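Local coordinates for protein CCMAN5 (Cellulosimicrobium cellulans, PDB 2XSG) that hydrolyses alpha-mannosidic linkages as a family 92 glycoside hydrolase and enables mannose-6-phosphate modification of yeast-produced lysosomal enzymes, at residues E178-G183 and T205-Q210; Q593-F598 and R612-K617; G439-D444 and S489-K494; P110-V115 and A277-T282. All coordinates share one frame; numbering follows the deposited sequence.

Contact 1: E178-G183 and T205-Q210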
loop_
_atom_site.group_PDB
_atom_site.type_symbol
_atom_site.label_atom_id
_atom_site.label_comp_id
_atom_site.label_asym_id
_atom_site.label_seq_id
_atom_site.Cartn_x
_atom_site.Cartn_y
_atom_site.Cartn_z
ATOM N N GLU A 178 -29.319 -17.591 -12.906
ATOM C CA GLU A 178 -30.769 -17.323 -12.778
ATOM C C GLU A 178 -31.216 -16.454 -13.941
ATOM O O GLU A 178 -30.604 -15.422 -14.206
ATOM C CB GLU A 178 -31.066 -16.531 -11.500
ATOM C CG GLU A 178 -31.225 -17.348 -10.240
ATOM C CD GLU A 178 -32.496 -18.171 -10.279
ATOM O OE1 GLU A 178 -33.597 -17.560 -10.352
ATOM O OE2 GLU A 178 -32.394 -19.423 -10.247
ATOM N N THR A 179 -32.291 -16.850 -14.622
ATOM C CA THR A 179 -32.905 -15.994 -15.628
ATOM C C THR A 179 -34.219 -15.474 -15.053
ATOM O O THR A 179 -35.059 -16.258 -14.632
ATOM C CB THR A 179 -33.160 -16.744 -16.957
ATOM O OG1 THR A 179 -31.923 -17.262 -17.452
ATOM C CG2 THR A 179 -33.770 -15.809 -17.991
ATOM N N ARG A 180 -34.369 -14.157 -15.012
ATOM C CA ARG A 180 -35.544 -13.527 -14.409
ATOM C C ARG A 180 -36.648 -13.330 -15.429
ATOM O O ARG A 180 -36.438 -13.581 -16.619
ATOM C CB ARG A 180 -35.157 -12.196 -13.762
ATOM C CG ARG A 180 -34.265 -12.347 -12.547
ATOM C CD ARG A 180 -32.780 -12.394 -12.940
ATOM N NE ARG A 180 -32.293 -11.065 -13.285
ATOM C CZ ARG A 180 -31.919 -10.157 -12.387
ATOM N NH1 ARG A 180 -31.961 -10.446 -11.091
ATOM N NH2 ARG A 180 -31.511 -8.959 -12.784
ATOM N N ALA A 181 -37.807 -12.855 -14.970
ATOM C CA ALA A 181 -38.978 -12.600 -15.831
ATOM C C ALA A 181 -38.696 -11.674 -17.029
ATOM O O ALA A 181 -39.179 -11.926 -18.127
ATOM C CB ALA A 181 -40.161 -12.058 -15.000
ATOM N N ASP A 182 -37.899 -10.622 -16.822
ATOM C CA ASP A 182 -37.578 -9.704 -17.912
ATOM C C ASP A 182 -36.488 -10.228 -18.848
ATOM O O ASP A 182 -36.081 -9.539 -19.784
ATOM C CB ASP A 182 -37.206 -8.308 -17.392
ATOM C CG ASP A 182 -35.925 -8.298 -16.579
ATOM O OD1 ASP A 182 -35.194 -9.324 -16.539
ATOM O OD2 ASP A 182 -35.651 -7.247 -15.978
ATOM N N GLY A 183 -35.999 -11.436 -18.590
ATOM C CA GLY A 183 -34.985 -12.024 -19.467
ATOM C C GLY A 183 -33.536 -11.742 -19.100
ATOM O O GLY A 183 -32.620 -12.307 -19.718
ATOM N N THR A 205 -22.274 -11.353 -6.884
ATOM C CA THR A 205 -23.477 -11.388 -7.703
ATOM C C THR A 205 -23.225 -10.475 -8.907
ATOM O O THR A 205 -22.615 -9.420 -8.762
ATOM C CB THR A 205 -24.746 -10.929 -6.917
ATOM O OG1 THR A 205 -25.892 -11.020 -7.772
ATOM C CG2 THR A 205 -24.605 -9.476 -6.443
ATOM N N ALA A 206 -23.626 -10.919 -10.097
ATOM C CA ALA A 206 -23.462 -10.117 -11.325
ATOM C C ALA A 206 -24.740 -10.242 -12.113
ATOM O O ALA A 206 -25.168 -11.355 -12.425
ATOM C CB ALA A 206 -22.268 -10.619 -12.154
ATOM N N ARG A 207 -25.383 -9.121 -12.401
ATOM C CA ARG A 207 -26.585 -9.148 -13.223
ATOM C C ARG A 207 -26.323 -8.393 -14.516
ATOM O O ARG A 207 -25.563 -7.422 -14.520
ATOM C CB ARG A 207 -27.767 -8.514 -12.482
ATOM C CG ARG A 207 -27.591 -7.010 -12.184
ATOM C CD ARG A 207 -28.778 -6.442 -11.394
ATOM N NE ARG A 207 -28.873 -5.005 -11.609
ATOM C CZ ARG A 207 -29.657 -4.174 -10.934
ATOM N NH1 ARG A 207 -30.438 -4.626 -9.957
ATOM N NH2 ARG A 207 -29.656 -2.885 -11.229
ATOM N N THR A 208 -26.942 -8.850 -15.608
ATOM C CA THR A 208 -26.967 -8.090 -16.853
ATOM C C THR A 208 -28.131 -7.109 -16.742
ATOM O O THR A 208 -29.028 -7.281 -15.896
ATOM C CB THR A 208 -27.147 -8.991 -18.106
ATOM O OG1 THR A 208 -28.456 -9.564 -18.104
ATOM C CG2 THR A 208 -26.096 -10.119 -18.147
ATOM N N LEU A 209 -28.095 -6.072 -17.568
ATOM C CA LEU A 209 -29.169 -5.102 -17.618
ATOM C C LEU A 209 -30.011 -5.282 -18.886
ATOM O O LEU A 209 -31.041 -4.622 -19.045
ATOM C CB LEU A 209 -28.611 -3.670 -17.512
ATOM C CG LEU A 209 -27.787 -3.388 -16.251
ATOM C CD1 LEU A 209 -27.140 -2.015 -16.337
ATOM C CD2 LEU A 209 -28.646 -3.496 -14.981
ATOM N N GLN A 210 -29.562 -6.173 -19.770
ATOM C CA GLN A 210 -30.293 -6.553 -20.991
ATOM C C GLN A 210 -30.532 -8.053 -20.989
ATOM O O GLN A 210 -29.855 -8.774 -20.236
ATOM C CB GLN A 210 -29.521 -6.131 -22.255
ATOM C CG GLN A 210 -29.507 -4.627 -22.487
ATOM C CD GLN A 210 -28.552 -3.902 -21.550
ATOM O OE1 GLN A 210 -28.800 -2.765 -21.140
ATOM N NE2 GLN A 210 -27.454 -4.561 -21.204
#
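Arg180 stands where the chain runs out of strand 169-179 into a type I turn, and Arg207 lies near the end of strand 198-208. No hydrogen bond joins 178-183 to 205-210, because strand 185-195 pairs antiparallel with both strands and lies between them. The contact thus ties a turn to a strand end in the large antiparallel sheet of the family 92 N-terminal domain. Gly183 N closes the turn on Arg180 O at 2.9 Å. The positive phi of Gly183 (91°) would jam a CB against the preceding carbonyl, so glycine fits here. Bends at chi2 (87°) and chi3 turn the Arg180 side chain toward strand 198-208, bringing NH2 to 3.8 Å from Arg207 CB and 4.0 Å from Arg207 CD. The two arginine side chains cross nearly perpendicularly, with guanidinium planes 53° apart. Arg207, extended from CG to NE, carries its own charge away. Thr208 OG1 donates to Gln210 O (2.7 Å) and is also bonded to Val185 N. Since Arg180 NH2 and Arg207 NE stay 4.9 Å apart and Arg180 NE is engaged by Thr184 OG1, a guanidinium nitrogen meets methylenes here, the like charges probably eased by the partial exposure of both residues.

Contact 2: Q593-F598 and R612-K617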
loop_
_atom_site.group_PDB
_atom_site.type_symbol
_atom_site.label_atom_id
_atom_site.label_comp_id
_atom_site.label_asym_id
_atom_site.label_seq_id
_atom_site.Cartn_x
_atom_site.Cartn_y
_atom_site.Cartn_z
ATOM N N GLN A 593 12.959 5.800 6.927
ATOM C CA GLN A 593 13.110 6.909 7.855
ATOM C C GLN A 593 14.491 7.538 7.786
ATOM O O GLN A 593 14.693 8.613 8.333
ATOM C CB GLN A 593 12.806 6.454 9.292
ATOM C CG GLN A 593 13.934 5.734 10.016
ATOM C CD GLN A 593 14.156 4.302 9.585
ATOM O OE1 GLN A 593 13.768 3.878 8.486
ATOM N NE2 GLN A 593 14.805 3.531 10.461
ATOM N N ALA A 594 15.445 6.873 7.133
ATOM C CA ALA A 594 16.861 7.301 7.215
ATOM C C ALA A 594 17.137 8.752 6.817
ATOM O O ALA A 594 17.967 9.397 7.443
ATOM C CB ALA A 594 17.774 6.360 6.465
ATOM N N PRO A 595 16.455 9.273 5.770
ATOM C CA PRO A 595 16.689 10.681 5.426
ATOM C C PRO A 595 16.339 11.679 6.509
ATOM O O PRO A 595 16.899 12.766 6.531
ATOM C CB PRO A 595 15.797 10.906 4.203
ATOM C CG PRO A 595 15.621 9.532 3.617
ATOM C CD PRO A 595 15.659 8.580 4.740
ATOM N N TYR A 596 15.431 11.305 7.406
ATOM C CA TYR A 596 15.004 12.185 8.482
ATOM C C TYR A 596 15.834 12.041 9.761
ATOM O O TYR A 596 15.528 12.688 10.765
ATOM C CB TYR A 596 13.511 11.974 8.784
ATOM C CG TYR A 596 12.612 12.247 7.593
ATOM C CD1 TYR A 596 12.331 11.246 6.665
ATOM C CD2 TYR A 596 12.046 13.510 7.397
ATOM C CE1 TYR A 596 11.511 11.494 5.562
ATOM C CE2 TYR A 596 11.232 13.768 6.297
ATOM C CZ TYR A 596 10.965 12.757 5.392
ATOM O OH TYR A 596 10.152 13.006 4.307
ATOM N N LEU A 597 16.879 11.216 9.740
ATOM C CA LEU A 597 17.682 11.029 10.959
ATOM C C LEU A 597 18.750 12.094 11.203
ATOM O O LEU A 597 19.331 12.166 12.289
ATOM C CB LEU A 597 18.272 9.618 11.026
ATOM C CG LEU A 597 17.220 8.508 10.891
ATOM C CD1 LEU A 597 17.859 7.133 11.035
ATOM C CD2 LEU A 597 16.087 8.688 11.895
ATOM N N PHE A 598 19.009 12.920 10.194
ATOM C CA PHE A 598 19.922 14.043 10.361
ATOM C C PHE A 598 19.431 15.041 11.412
ATOM O O PHE A 598 20.250 15.728 12.033
ATOM C CB PHE A 598 20.198 14.733 9.022
ATOM C CG PHE A 598 21.026 13.917 8.078
ATOM C CD1 PHE A 598 20.441 13.329 6.950
ATOM C CD2 PHE A 598 22.392 13.739 8.302
ATOM C CE1 PHE A 598 21.209 12.595 6.037
ATOM C CE2 PHE A 598 23.170 13.005 7.401
ATOM C CZ PHE A 598 22.571 12.423 6.265
ATOM N N ARG A 612 13.739 16.786 0.175
ATOM C CA ARG A 612 13.399 17.425 -1.089
ATOM C C ARG A 612 13.997 16.671 -2.289
ATOM O O ARG A 612 13.329 16.522 -3.319
ATOM C CB ARG A 612 13.798 18.910 -1.092
ATOM C CG ARG A 612 13.348 19.679 -2.332
ATOM C CD ARG A 612 11.843 19.881 -2.406
ATOM N NE ARG A 612 11.399 20.340 -3.730
ATOM C CZ ARG A 612 10.686 21.444 -3.958
ATOM N NH1 ARG A 612 10.297 22.224 -2.956
ATOM N NH2 ARG A 612 10.317 21.753 -5.202
ATOM N N ALA A 613 15.226 16.170 -2.141
ATOM C CA ALA A 613 15.955 15.520 -3.250
ATOM C C ALA A 613 15.386 14.155 -3.661
ATOM O O ALA A 613 15.104 13.902 -4.849
ATOM C CB ALA A 613 17.456 15.395 -2.904
ATOM N N ILE A 614 15.226 13.273 -2.678
ATOM C CA ILE A 614 14.710 11.923 -2.932
ATOM C C ILE A 614 13.337 11.994 -3.586
ATOM O O ILE A 614 13.044 11.244 -4.515
ATOM C CB ILE A 614 14.661 11.065 -1.630
ATOM C CG1 ILE A 614 16.081 10.794 -1.110
ATOM C CG2 ILE A 614 13.967 9.674 -1.878
ATOM C CD1 ILE A 614 16.144 10.360 0.367
ATOM N N TYR A 615 12.494 12.895 -3.108
ATOM C CA TYR A 615 11.085 12.882 -3.537
ATOM C C TYR A 615 10.775 13.776 -4.739
ATOM O O TYR A 615 9.769 13.566 -5.406
ATOM C CB TYR A 615 10.151 13.211 -2.373
ATOM C CG TYR A 615 10.151 12.142 -1.322
ATOM C CD1 TYR A 615 9.335 11.023 -1.454
ATOM C CD2 TYR A 615 10.981 12.240 -0.202
ATOM C CE1 TYR A 615 9.331 10.020 -0.507
ATOM C CE2 TYR A 615 10.990 11.244 0.765
ATOM C CZ TYR A 615 10.152 10.129 0.609
ATOM O OH TYR A 615 10.148 9.136 1.562
ATOM N N THR A 616 11.631 14.762 -5.024
ATOM C CA THR A 616 11.298 15.712 -6.093
ATOM C C THR A 616 12.419 15.984 -7.095
ATOM O O THR A 616 12.202 16.738 -8.035
ATOM C CB THR A 616 10.793 17.065 -5.568
ATOM O OG1 THR A 616 11.895 17.841 -5.088
ATOM C CG2 THR A 616 9.781 16.887 -4.458
ATOM N N LYS A 617 13.584 15.369 -6.897
ATOM C CA LYS A 617 14.757 15.593 -7.744
ATOM C C LYS A 617 15.402 14.253 -8.145
ATOM O O LYS A 617 14.874 13.187 -7.829
ATOM C CB LYS A 617 15.779 16.468 -7.002
ATOM C CG LYS A 617 15.252 17.840 -6.573
ATOM C CD LYS A 617 16.308 18.597 -5.771
ATOM C CE LYS A 617 15.852 19.993 -5.403
ATOM N NZ LYS A 617 15.723 20.892 -6.584
HETATM O O HOH W 1 8.966 10.734 3.417
#
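Pro595 and Tyr596 meet Ile614 and Tyr615 in the interior of the catalytic domain, which in this family is an (alpha/alpha)6 barrel. The 3-10 segment beginning at Ala594 is laid against the last turns of helix 604-616, and the closest CA atoms, those of Pro595 and Ile614, are 8.7 Å apart, a spacing bridged by side chains alone. Along 612-617, Arg612 comes first; it takes no part across the contact, NH1 being bonded to Thr301 OG1, while its carbonyl O is taken up by Thr616. Ile614 follows. With CG1 beside the backbone N (chi1 -66°), its CD1 reaches Pro595 CG at 3.4 Å, closer than normal van der Waals contact, so the packing is tight at this point; the two side chains cross at about a right angle. Ile614 CG2 turns the other way and lies over the rim of one face of the Tyr615 ring. Tyr615 in turn brings CE2 to 4.0 Å from Tyr596 OH, again with the side chains crossed near a right angle. A water 2.7 Å from Tyr596 OH also reaches Tyr615 OH, though that bond is weak, and it gives both buried hydroxyls a polar partner. Phe678 stacks on the Tyr596 ring, and Met669, Phe670 and Ala673 of helix 665-675 pack on Tyr615. At Thr616, OG1 (2.6 Å) and N (3.0 Å) both reach Arg612 O, from opposite faces of the carbonyl plane, while Arg612 NE gives a bent bond of 2.9 Å, 141° at the hydrogen, back to Thr616 OG1.

Contact 3: G439-D444 and S489-K494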
loop_
_atom_site.group_PDB
_atom_site.type_symbol
_atom_site.label_atom_id
_atom_site.label_comp_id
_atom_site.label_asym_id
_atom_site.label_seq_id
_atom_site.Cartn_x
_atom_site.Cartn_y
_atom_site.Cartn_z
ATOM N N GLY A 439 6.171 -13.374 19.152
ATOM C CA GLY A 439 6.987 -14.525 19.517
ATOM C C GLY A 439 7.835 -14.179 20.721
ATOM O O GLY A 439 7.912 -13.011 21.125
ATOM N N GLN A 440 8.465 -15.201 21.290
ATOM C CA GLN A 440 9.377 -15.048 22.425
ATOM C C GLN A 440 10.775 -15.491 22.020
ATOM O O GLN A 440 10.925 -16.428 21.234
ATOM C CB GLN A 440 8.933 -15.907 23.615
ATOM C CG GLN A 440 7.447 -16.218 23.671
ATOM C CD GLN A 440 6.629 -15.003 23.980
ATOM O OE1 GLN A 440 6.992 -14.200 24.857
ATOM N NE2 GLN A 440 5.509 -14.840 23.261
ATOM N N TYR A 441 11.797 -14.819 22.555
ATOM C CA TYR A 441 13.158 -15.345 22.481
ATOM C C TYR A 441 13.167 -16.743 23.136
ATOM O O TYR A 441 12.434 -16.980 24.112
ATOM C CB TYR A 441 14.135 -14.413 23.205
ATOM C CG TYR A 441 14.403 -13.096 22.499
ATOM C CD1 TYR A 441 15.018 -13.068 21.244
ATOM C CD2 TYR A 441 14.061 -11.884 23.095
ATOM C CE1 TYR A 441 15.264 -11.859 20.584
ATOM C CE2 TYR A 441 14.301 -10.674 22.457
ATOM C CZ TYR A 441 14.906 -10.668 21.207
ATOM O OH TYR A 441 15.150 -9.483 20.589
ATOM N N SER A 442 13.964 -17.665 22.596
ATOM C CA SER A 442 14.164 -18.965 23.245
ATOM C C SER A 442 14.960 -18.785 24.557
ATOM O O SER A 442 15.513 -17.704 24.813
ATOM C CB SER A 442 14.924 -19.913 22.320
ATOM O OG SER A 442 16.308 -19.561 22.279
ATOM N N ALA A 443 15.020 -19.844 25.372
ATOM C CA ALA A 443 15.852 -19.844 26.573
ATOM C C ALA A 443 17.257 -19.296 26.293
ATOM O O ALA A 443 17.695 -18.337 26.934
ATOM C CB ALA A 443 15.929 -21.273 27.191
ATOM N N ASP A 444 17.951 -19.894 25.327
ATOM C CA ASP A 444 19.331 -19.489 25.032
ATOM C C ASP A 444 19.401 -18.041 24.589
ATOM O O ASP A 444 20.329 -17.324 24.956
ATOM C CB ASP A 444 19.991 -20.421 24.014
ATOM C CG ASP A 444 20.350 -21.787 24.615
ATOM O OD1 ASP A 444 20.521 -21.869 25.850
ATOM O OD2 ASP A 444 20.457 -22.776 23.849
ATOM N N SER A 489 15.225 -3.162 24.454
ATOM C CA SER A 489 16.511 -2.474 24.488
ATOM C C SER A 489 17.656 -3.380 23.996
ATOM O O SER A 489 18.692 -2.880 23.544
ATOM C CB SER A 489 16.805 -1.933 25.900
ATOM O OG SER A 489 17.177 -2.993 26.779
ATOM N N TRP A 490 17.443 -4.699 24.046
ATOM C CA TRP A 490 18.509 -5.694 23.787
ATOM C C TRP A 490 19.194 -5.620 22.397
ATOM O O TRP A 490 20.437 -5.692 22.311
ATOM C CB TRP A 490 18.023 -7.130 24.070
ATOM C CG TRP A 490 17.717 -7.491 25.539
ATOM C CD1 TRP A 490 18.026 -6.760 26.664
ATOM C CD2 TRP A 490 17.084 -8.698 26.015
ATOM N NE1 TRP A 490 17.593 -7.424 27.785
ATOM C CE2 TRP A 490 17.022 -8.613 27.417
ATOM C CE3 TRP A 490 16.558 -9.831 25.383
ATOM C CZ2 TRP A 490 16.451 -9.619 28.204
ATOM C CZ3 TRP A 490 15.998 -10.822 26.151
ATOM C CH2 TRP A 490 15.948 -10.717 27.554
ATOM N N PRO A 491 18.399 -5.489 21.303
ATOM C CA PRO A 491 19.038 -5.498 19.984
ATOM C C PRO A 491 20.057 -4.370 19.833
ATOM O O PRO A 491 21.163 -4.611 19.350
ATOM C CB PRO A 491 17.874 -5.296 19.017
ATOM C CG PRO A 491 16.679 -5.728 19.761
ATOM C CD PRO A 491 16.932 -5.443 21.200
ATOM N N ILE A 492 19.692 -3.162 20.263
ATOM C CA ILE A 492 20.623 -2.021 20.220
ATOM C C ILE A 492 21.882 -2.264 21.070
ATOM O O ILE A 492 23.000 -2.080 20.602
ATOM C CB ILE A 492 19.946 -0.685 20.615
ATOM C CG1 ILE A 492 18.988 -0.212 19.509
ATOM C CG2 ILE A 492 20.988 0.410 20.856
ATOM C CD1 ILE A 492 17.932 0.757 20.006
ATOM N N GLU A 493 21.697 -2.680 22.312
ATOM C CA GLU A 493 22.828 -2.837 23.224
ATOM C C GLU A 493 23.749 -3.977 22.808
ATOM O O GLU A 493 24.967 -3.825 22.831
ATOM C CB GLU A 493 22.320 -3.071 24.645
ATOM C CG GLU A 493 23.393 -3.161 25.718
ATOM C CD GLU A 493 22.949 -4.051 26.866
ATOM O OE1 GLU A 493 21.718 -4.234 27.037
ATOM O OE2 GLU A 493 23.831 -4.577 27.585
ATOM N N LYS A 494 23.159 -5.098 22.399
ATOM C CA LYS A 494 23.901 -6.339 22.196
ATOM C C LYS A 494 24.410 -6.572 20.767
ATOM O O LYS A 494 25.334 -7.366 20.573
ATOM C CB LYS A 494 23.058 -7.553 22.642
ATOM C CG LYS A 494 22.589 -7.526 24.099
ATOM C CD LYS A 494 23.610 -8.210 25.009
ATOM C CE LYS A 494 23.017 -8.524 26.381
ATOM N NZ LYS A 494 23.064 -7.359 27.311
#
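The ring of Tyr441 overlaps the six-membered ring of Trp490, its CD2 lying 3.8 Å from Trp490 CZ3 and its CE2 3.8 Å from Trp490 CE3. With centroids 5.7 Å apart and planes at 36°, the rings meet obliquely, and the two side chains run alongside one another in antiparallel fashion. Tyr441 keeps CG beside its backbone N (chi1 -71°), which sends the ring toward helix 478-495, where Tyr441 OH ends 4.1 Å from Pro491 CG. This is loop-to-helix packing within the helical catalytic domain: Tyr441 immediately precedes Ser442, the N-cap of helix 443-448. The Ser442 side chain caps a backbone N at the start of that helix, and Ser442 N is bonded in return to Glu445 OE1, consistent with a capping box. Leu446 of the same helix touches both aromatic side chains, and Arg461 makes a cation-pi contact with Tyr441. Replacing Tyr441 with a serine would probably open a gap beside Trp490 and Pro491 and deprive Arg461 of its aromatic partner. Pro491 has no N-H to give, and helix 478-495 is kinked here. Trp490 is fixed at its polar edge by NE1, bonded to Glu486 OE2 one turn back.

Contact 4: P110-V115 and A277-T282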
loop_
_atom_site.group_PDB
_atom_site.type_symbol
_atom_site.label_atom_id
_atom_site.label_comp_id
_atom_site.label_asym_id
_atom_site.label_seq_id
_atom_site.Cartn_x
_atom_site.Cartn_y
_atom_site.Cartn_z
ATOM N N PRO A 110 -10.119 8.798 -11.096
ATOM C CA PRO A 110 -10.735 8.268 -9.877
ATOM C C PRO A 110 -12.181 7.776 -10.039
ATOM O O PRO A 110 -13.088 8.570 -10.240
ATOM C CB PRO A 110 -10.622 9.453 -8.896
ATOM C CG PRO A 110 -9.344 10.090 -9.278
ATOM C CD PRO A 110 -9.366 10.037 -10.813
ATOM N N GLY A 111 -12.359 6.457 -9.965
ATOM C CA GLY A 111 -13.673 5.827 -10.047
ATOM C C GLY A 111 -14.041 5.210 -11.384
ATOM O O GLY A 111 -15.101 4.580 -11.509
ATOM N N PHE A 112 -13.194 5.393 -12.394
ATOM C CA PHE A 112 -13.549 4.974 -13.755
ATOM C C PHE A 112 -12.372 4.533 -14.594
ATOM O O PHE A 112 -11.255 4.967 -14.377
ATOM C CB PHE A 112 -14.390 6.055 -14.480
ATOM C CG PHE A 112 -13.584 7.180 -15.100
ATOM C CD1 PHE A 112 -13.118 8.232 -14.319
ATOM C CD2 PHE A 112 -13.345 7.206 -16.465
ATOM C CE1 PHE A 112 -12.395 9.286 -14.875
ATOM C CE2 PHE A 112 -12.615 8.249 -17.049
ATOM C CZ PHE A 112 -12.128 9.294 -16.240
ATOM N N TYR A 113 -12.640 3.668 -15.567
ATOM C CA TYR A 113 -11.671 3.377 -16.619
ATOM C C TYR A 113 -12.395 3.102 -17.951
ATOM O O TYR A 113 -13.435 2.442 -17.971
ATOM C CB TYR A 113 -10.781 2.200 -16.210
ATOM C CG TYR A 113 -9.884 1.697 -17.315
ATOM C CD1 TYR A 113 -10.377 0.810 -18.283
ATOM C CD2 TYR A 113 -8.557 2.079 -17.386
ATOM C CE1 TYR A 113 -9.574 0.334 -19.293
ATOM C CE2 TYR A 113 -7.733 1.606 -18.399
ATOM C CZ TYR A 113 -8.252 0.731 -19.350
ATOM O OH TYR A 113 -7.461 0.272 -20.372
ATOM N N SER A 114 -11.858 3.626 -19.052
ATOM C CA SER A 114 -12.485 3.426 -20.366
ATOM C C SER A 114 -11.419 3.156 -21.434
ATOM O O SER A 114 -10.303 3.706 -21.366
ATOM C CB SER A 114 -13.378 4.625 -20.744
ATOM O OG SER A 114 -14.173 5.077 -19.637
ATOM N N VAL A 115 -11.755 2.286 -22.395
ATOM C CA VAL A 115 -10.832 1.881 -23.467
ATOM C C VAL A 115 -11.613 1.386 -24.691
ATOM O O VAL A 115 -12.694 0.767 -24.568
ATOM C CB VAL A 115 -9.834 0.780 -22.996
ATOM C CG1 VAL A 115 -10.556 -0.554 -22.668
ATOM C CG2 VAL A 115 -8.714 0.548 -24.037
ATOM N N ALA A 277 -24.376 8.062 -13.324
ATOM C CA ALA A 277 -24.590 8.520 -11.942
ATOM C C ALA A 277 -23.743 7.761 -10.920
ATOM O O ALA A 277 -23.284 8.348 -9.950
ATOM C CB ALA A 277 -26.078 8.463 -11.551
ATOM N N ILE A 278 -23.553 6.465 -11.131
ATOM C CA ILE A 278 -22.632 5.703 -10.289
ATOM C C ILE A 278 -21.190 6.181 -10.481
ATOM O O ILE A 278 -20.467 6.388 -9.507
ATOM C CB ILE A 278 -22.761 4.165 -10.519
ATOM C CG1 ILE A 278 -24.172 3.686 -10.149
ATOM C CG2 ILE A 278 -21.711 3.409 -9.707
ATOM C CD1 ILE A 278 -24.598 2.343 -10.846
ATOM N N ARG A 279 -20.781 6.381 -11.733
ATOM C CA ARG A 279 -19.443 6.911 -12.032
ATOM C C ARG A 279 -19.275 8.301 -11.424
ATOM O O ARG A 279 -18.260 8.586 -10.787
ATOM C CB ARG A 279 -19.209 6.977 -13.537
ATOM C CG ARG A 279 -17.764 7.350 -13.957
ATOM C CD ARG A 279 -17.708 7.775 -15.445
ATOM N NE ARG A 279 -18.677 8.849 -15.643
ATOM C CZ ARG A 279 -19.441 9.027 -16.712
ATOM N NH1 ARG A 279 -19.359 8.205 -17.767
ATOM N NH2 ARG A 279 -20.297 10.047 -16.707
ATOM N N ASP A 280 -20.276 9.156 -11.632
ATOM C CA ASP A 280 -20.236 10.535 -11.140
ATOM C C ASP A 280 -20.141 10.576 -9.620
ATOM O O ASP A 280 -19.385 11.377 -9.054
ATOM C CB ASP A 280 -21.477 11.305 -11.596
ATOM C CG ASP A 280 -21.462 11.650 -13.089
ATOM O OD1 ASP A 280 -20.464 11.368 -13.793
ATOM O OD2 ASP A 280 -22.460 12.232 -13.559
ATOM N N ARG A 281 -20.930 9.737 -8.953
ATOM C CA ARG A 281 -20.939 9.716 -7.483
ATOM C C ARG A 281 -19.602 9.271 -6.890
ATOM O O ARG A 281 -19.163 9.785 -5.854
ATOM C CB ARG A 281 -22.079 8.863 -6.952
ATOM C CG ARG A 281 -22.150 8.814 -5.440
ATOM C CD ARG A 281 -23.180 7.800 -4.973
ATOM N NE ARG A 281 -22.816 6.441 -5.372
ATOM C CZ ARG A 281 -23.583 5.366 -5.193
ATOM N NH1 ARG A 281 -24.777 5.476 -4.623
ATOM N NH2 ARG A 281 -23.152 4.172 -5.594
ATOM N N THR A 282 -18.938 8.327 -7.549
ATOM C CA THR A 282 -17.632 7.902 -7.059
ATOM C C THR A 282 -16.593 8.995 -7.293
ATOM O O THR A 282 -15.704 9.177 -6.458
ATOM C CB THR A 282 -17.194 6.576 -7.652
ATOM O OG1 THR A 282 -18.161 5.577 -7.300
ATOM C CG2 THR A 282 -15.848 6.175 -7.097
HETATM O O HOH W 2 -15.397 8.460 -11.683
#
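The loop residue Gly111 and the start of strand 112-121, on the sheet of the N-terminal domain, pack against helix 275-290 of the catalytic region, with Gly111 and Phe112 on one side and Thr282 and Arg279 on the other. Gly111 CA touches Thr282 CG2 at 3.7 Å. A CB on Gly111 would come within 2.9 Å of that methyl and would also strike the carbonyl before it, so both its backbone angles and the neighbouring helix exclude a side chain here. Thr282 points its other branch at the sheet: OG1 bonds to Ala140 O of strand 133-140, and Ala140 also pairs with Gly111 through its backbone. Next to this pair, a water donates one hydrogen to Pro110 O (2.7 Å) and the other to Arg279 O (3.0 Å), linking loop and helix backbones. Arg279 leaves the helix with CG opposite its own N (chi1 -173°), placing Arg279 CG 3.7 Å and CD 3.9 Å from Phe112 CB. Its chain then bends at chi3 (54°), and the guanidinium stands steeply to the Phe112 ring, the planes 76° apart. Arg279 NH2 bonds to Asp280 OD1 (3.2 Å) in the guanidinium plane, on the syn side but well tilted out of the carboxylate plane. Replacing Arg279 with an alanine would probably uncover the CB side of Phe112 and leave Asp280 without this salt-bridge mate. The interface thus joins a close glycine-methyl fit and a shared water to an arginine that works in two parts, methylenes against the strand and charge held on its own helix.

Overall arrangement
Contacts 1 and 4 both reach the same antiparallel sheet of the N-terminal domain, with centres 23 Å apart, and along the chain contact 1 is nested within the loop that contact 4 closes. Both are only partly buried and both use arginine methylenes or guanidinium groups against neighbouring side chains; contact 1, about 36 Å from the chain centre, stays within the sheet, whereas contact 4 joins it to a helix of the catalytic region. Contacts 2 and 3 belong to that region and are buried; contact 3, nearer the periphery, is mainly aromatic, while contact 2 mixes a proline-isoleucine touch with a tyrosine pair. Bridging waters link hydroxyls in contact 2 and backbone carbonyls in contact 4.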